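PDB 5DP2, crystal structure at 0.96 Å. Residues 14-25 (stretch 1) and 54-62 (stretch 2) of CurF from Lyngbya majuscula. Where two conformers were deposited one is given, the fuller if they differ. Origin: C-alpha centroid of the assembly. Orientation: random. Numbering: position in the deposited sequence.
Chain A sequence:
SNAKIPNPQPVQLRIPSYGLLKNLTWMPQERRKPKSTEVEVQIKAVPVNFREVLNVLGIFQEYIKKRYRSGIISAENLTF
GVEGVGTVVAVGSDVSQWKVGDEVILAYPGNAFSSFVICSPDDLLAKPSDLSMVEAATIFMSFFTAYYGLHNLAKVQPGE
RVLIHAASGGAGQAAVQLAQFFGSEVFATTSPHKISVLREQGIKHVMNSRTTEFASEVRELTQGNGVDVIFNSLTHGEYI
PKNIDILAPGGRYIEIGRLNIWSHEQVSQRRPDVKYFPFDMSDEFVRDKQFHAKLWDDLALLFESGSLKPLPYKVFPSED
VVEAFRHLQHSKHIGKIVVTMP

Stretch 1 14-25: RIPSYGLLKNLT
Stretch 2 (54-62) LNVLGIFQE

A loop that turns through a short 3-10 segment packs against the C-terminal end of a helix, joined by one direct backbone hydrogen bond and a small apolar cluster centred on Val56.

In stretch 1 the ends pair as extended backbone: Arg14 N donates to Thr25 O and Thr25 N to Arg14 O, both at 2.9 Å. Between them the chain loops out and returns through the 3-10 segment 21-23, where Asn23 N reaches Leu20 O at 3.2 Å and Leu24 N reaches Leu21 O at 3.0 Å. Stretch 2 enters as helix and leaves it at Gly58 in a Schellman motif: Gly58 N bonds Asn55 O at 3.1 Å and Ile59 N bonds Leu54 O at 2.9 Å. The positive phi of Gly58 (78/21) favours glycine.

The register places Gly19 CA 4.0 Å from Leu57 CA and Tyr18 CA 5.2 Å from Gly58 CA; 18 to 19 thus pairs with 58 to 57, so the chains run in opposing directions at this point. Here Gly19 N donates to Val56 O at 2.8 Å, with an N-H...O angle of 162°, using a carbonyl near the helix end; Tyr18 CA adds a CA-H...O contact to the same Val56 O at 3.5 Å. Gly19 adopts 132/-25, angles at which a CB would be jammed against the preceding carbonyl oxygen, so glycine suits this turn.

Val56 (chi1 t) is the most covered residue of the contact. Its compact, branched side chain can meet several partners: CG1 lies 3.7 Å from Leu21 CD2 and 4.3 Å from Ile15 CG2, while CG2 lies 3.9 Å from Leu24 CD2. Leu21 and Leu24 (both mt) start sideways, but their ends come nearer; Ile15 (pt) points toward the helix. Among these four buried residues, hydrocarbon meets hydrocarbon. Leu57 (mt) starts away, yet its CD2 comes within 4.2 Å of Leu21 CD2 and lies 3.6 Å from Gly19 O, a methyl group packed on a carbonyl.

Tyr18 (chi1 -66°, chi2 -57°) brings its ring up to the helix end, with Val56 O at the ring edge. Tyr18 CD1 is 3.2 Å from Asn55 O, and Tyr18 CE2 is 4.0 Å from Gln61 NE2, whose extended side chain (chi1 and chi2 t) reaches back to the ring. The hydroxyl extends the contact through water: Tyr18 OH is 3.0 Å from a water that accepts from Glu62 N at 2.9 Å. Asn55 (chi1 m) braces the segment beyond the helix, its ND2 donating to Phe60 O at 3.0 Å and Glu62 OE2 at 2.9 Å, an amide with two hydrogens serving two acceptors.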

# COMPACT_ATOMS: atom_id res chain seq x y z
N ARG A 14 -7.22 8.57 16.68
CA ARG A 14 -6.08 9.27 17.25
C ARG A 14 -5.42 8.40 18.31
O ARG A 14 -5.98 7.39 18.74
CB ARG A 14 -6.53 10.61 17.88
CG ARG A 14 -7.17 11.58 16.89
CD ARG A 14 -6.19 12.21 15.92
NE ARG A 14 -5.48 13.36 16.54
CZ ARG A 14 -6.04 14.57 16.66
NH1 ARG A 14 -7.19 14.86 16.08
NH2 ARG A 14 -5.42 15.51 17.37
N ILE A 15 -4.23 8.81 18.73
CA ILE A 15 -3.53 8.19 19.86
C ILE A 15 -3.04 9.29 20.81
O ILE A 15 -2.73 10.40 20.39
CB ILE A 15 -2.34 7.33 19.40
CG1 ILE A 15 -1.36 8.11 18.52
CG2 ILE A 15 -2.82 6.07 18.71
CD1 ILE A 15 -0.08 7.37 18.19
N PRO A 16 -2.86 8.93 22.09
CA PRO A 16 -2.31 9.88 23.05
C PRO A 16 -0.79 9.88 23.08
O PRO A 16 -0.17 10.83 23.59
CB PRO A 16 -2.86 9.38 24.38
CG PRO A 16 -3.00 7.91 24.20
CD PRO A 16 -3.46 7.77 22.77
N SER A 17 -0.17 8.80 22.60
CA SER A 17 1.25 8.53 22.78
C SER A 17 1.53 7.28 21.95
O SER A 17 0.60 6.56 21.55
CB SER A 17 1.61 8.27 24.25
OG SER A 17 0.83 7.22 24.78
N TYR A 18 2.81 7.00 21.72
CA TYR A 18 3.24 5.83 20.95
C TYR A 18 3.45 4.62 21.84
O TYR A 18 3.80 4.74 23.03
CB TYR A 18 4.55 6.13 20.24
CG TYR A 18 4.43 7.20 19.17
CD1 TYR A 18 3.54 7.05 18.13
CD2 TYR A 18 5.20 8.35 19.19
CE1 TYR A 18 3.41 8.01 17.14
CE2 TYR A 18 5.08 9.33 18.19
CZ TYR A 18 4.17 9.15 17.16
OH TYR A 18 4.00 10.08 16.14
N GLY A 19 3.26 3.44 21.25
CA GLY A 19 3.73 2.19 21.83
C GLY A 19 2.76 1.04 21.91
O GLY A 19 3.20 -0.12 21.99
N LEU A 20 1.46 1.32 21.94
CA LEU A 20 0.44 0.26 22.10
C LEU A 20 -0.74 0.46 21.16
O LEU A 20 -1.32 1.56 21.10
CB LEU A 20 -0.11 0.17 23.51
CG LEU A 20 0.85 -0.26 24.63
CD1 LEU A 20 0.10 -0.29 25.93
CD2 LEU A 20 1.52 -1.61 24.38
N LEU A 21 -1.14 -0.60 20.46
CA LEU A 21 -2.32 -0.54 19.61
C LEU A 21 -3.58 -0.23 20.41
O LEU A 21 -4.50 0.43 19.90
CB LEU A 21 -2.50 -1.84 18.80
CG LEU A 21 -1.37 -2.17 17.83
CD1 LEU A 21 -1.70 -3.43 17.05
CD2 LEU A 21 -1.07 -1.02 16.89
N LYS A 22 -3.65 -0.70 21.66
CA LYS A 22 -4.89 -0.53 22.42
C LYS A 22 -5.18 0.93 22.71
O LYS A 22 -6.30 1.26 23.12
CB LYS A 22 -4.90 -1.35 23.71
CG LYS A 22 -3.96 -0.84 24.78
CD LYS A 22 -3.78 -1.81 25.94
CE LYS A 22 -4.84 -1.64 27.01
NZ LYS A 22 -4.60 -2.59 28.14
N ASN A 23 -4.21 1.81 22.55
CA ASN A 23 -4.48 3.23 22.78
C ASN A 23 -5.09 3.97 21.58
O ASN A 23 -5.43 5.17 21.70
CB ASN A 23 -3.22 3.96 23.23
CG ASN A 23 -2.73 3.54 24.60
OD1 ASN A 23 -3.51 3.30 25.53
ND2 ASN A 23 -1.42 3.51 24.75
N LEU A 24 -5.31 3.29 20.46
CA LEU A 24 -6.09 3.88 19.36
C LEU A 24 -7.50 4.20 19.89
O LEU A 24 -8.13 3.36 20.50
CB LEU A 24 -6.18 2.89 18.21
CG LEU A 24 -4.92 2.78 17.36
CD1 LEU A 24 -4.91 1.48 16.58
CD2 LEU A 24 -4.79 3.98 16.43
N THR A 25 -7.97 5.42 19.61
CA THR A 25 -9.17 6.00 20.18
C THR A 25 -9.93 6.77 19.10
O THR A 25 -9.33 7.54 18.37
CB THR A 25 -8.74 6.99 21.30
OG1 THR A 25 -7.91 6.31 22.27
CG2 THR A 25 -9.94 7.64 21.98
N LEU A 54 3.35 0.33 12.33
CA LEU A 54 4.67 0.77 12.78
C LEU A 54 4.58 2.16 13.42
O LEU A 54 5.30 2.45 14.39
CB LEU A 54 5.66 0.80 11.60
CG LEU A 54 5.90 -0.50 10.84
CD1 LEU A 54 6.92 -0.25 9.74
CD2 LEU A 54 6.35 -1.61 11.79
N ASN A 55 3.71 3.01 12.89
CA ASN A 55 3.55 4.36 13.46
C ASN A 55 3.02 4.27 14.90
O ASN A 55 3.57 4.89 15.83
CB ASN A 55 2.51 5.18 12.68
CG ASN A 55 2.90 5.60 11.26
OD1 ASN A 55 1.99 5.85 10.47
ND2 ASN A 55 4.18 5.74 10.97
N VAL A 56 1.94 3.52 15.12
CA VAL A 56 1.35 3.45 16.46
C VAL A 56 2.36 2.89 17.47
O VAL A 56 2.41 3.37 18.61
CB VAL A 56 0.04 2.64 16.48
CG1 VAL A 56 -0.50 2.51 17.90
CG2 VAL A 56 -1.02 3.29 15.60
N LEU A 57 3.11 1.88 17.05
CA LEU A 57 4.08 1.22 17.92
C LEU A 57 5.35 2.03 18.15
O LEU A 57 6.16 1.65 19.01
CB LEU A 57 4.43 -0.15 17.33
CG LEU A 57 3.27 -1.16 17.30
CD1 LEU A 57 3.72 -2.43 16.61
CD2 LEU A 57 2.68 -1.44 18.69
N GLY A 58 5.54 3.12 17.44
CA GLY A 58 6.73 3.94 17.57
C GLY A 58 7.97 3.38 16.86
O GLY A 58 9.09 3.77 17.19
N ILE A 59 7.78 2.49 15.88
CA ILE A 59 8.88 1.88 15.13
C ILE A 59 9.29 2.78 13.95
O ILE A 59 10.47 2.86 13.60
CB ILE A 59 8.48 0.45 14.68
CG1 ILE A 59 8.28 -0.43 15.92
CG2 ILE A 59 9.53 -0.15 13.75
CD1 ILE A 59 7.60 -1.77 15.69
N PHE A 60 8.30 3.42 13.31
CA PHE A 60 8.55 4.37 12.21
C PHE A 60 7.80 5.63 12.56
O PHE A 60 6.58 5.59 12.76
CB PHE A 60 8.07 3.84 10.85
CG PHE A 60 8.50 4.69 9.68
CD1 PHE A 60 7.85 5.89 9.36
CD2 PHE A 60 9.56 4.31 8.89
CE1 PHE A 60 8.28 6.70 8.32
CE2 PHE A 60 9.98 5.11 7.83
CZ PHE A 60 9.33 6.30 7.54
N GLN A 61 8.51 6.76 12.61
CA GLN A 61 7.86 8.03 12.93
C GLN A 61 7.61 8.86 11.67
O GLN A 61 8.54 9.11 10.90
CB GLN A 61 8.69 8.84 13.92
CG GLN A 61 7.93 10.05 14.40
CD GLN A 61 8.65 10.79 15.48
OE1 GLN A 61 9.15 11.91 15.26
NE2 GLN A 61 8.72 10.18 16.66
N GLU A 62 6.36 9.23 11.44
CA GLU A 62 6.08 10.04 10.27
C GLU A 62 6.79 11.39 10.35
O GLU A 62 6.79 12.04 11.41
CB GLU A 62 4.57 10.30 10.14
CG GLU A 62 3.77 9.04 9.83
CD GLU A 62 4.17 8.42 8.53
OE1 GLU A 62 4.14 9.14 7.50
OE2 GLU A 62 4.49 7.20 8.49
O HOH W 1 4.51 8.62 13.59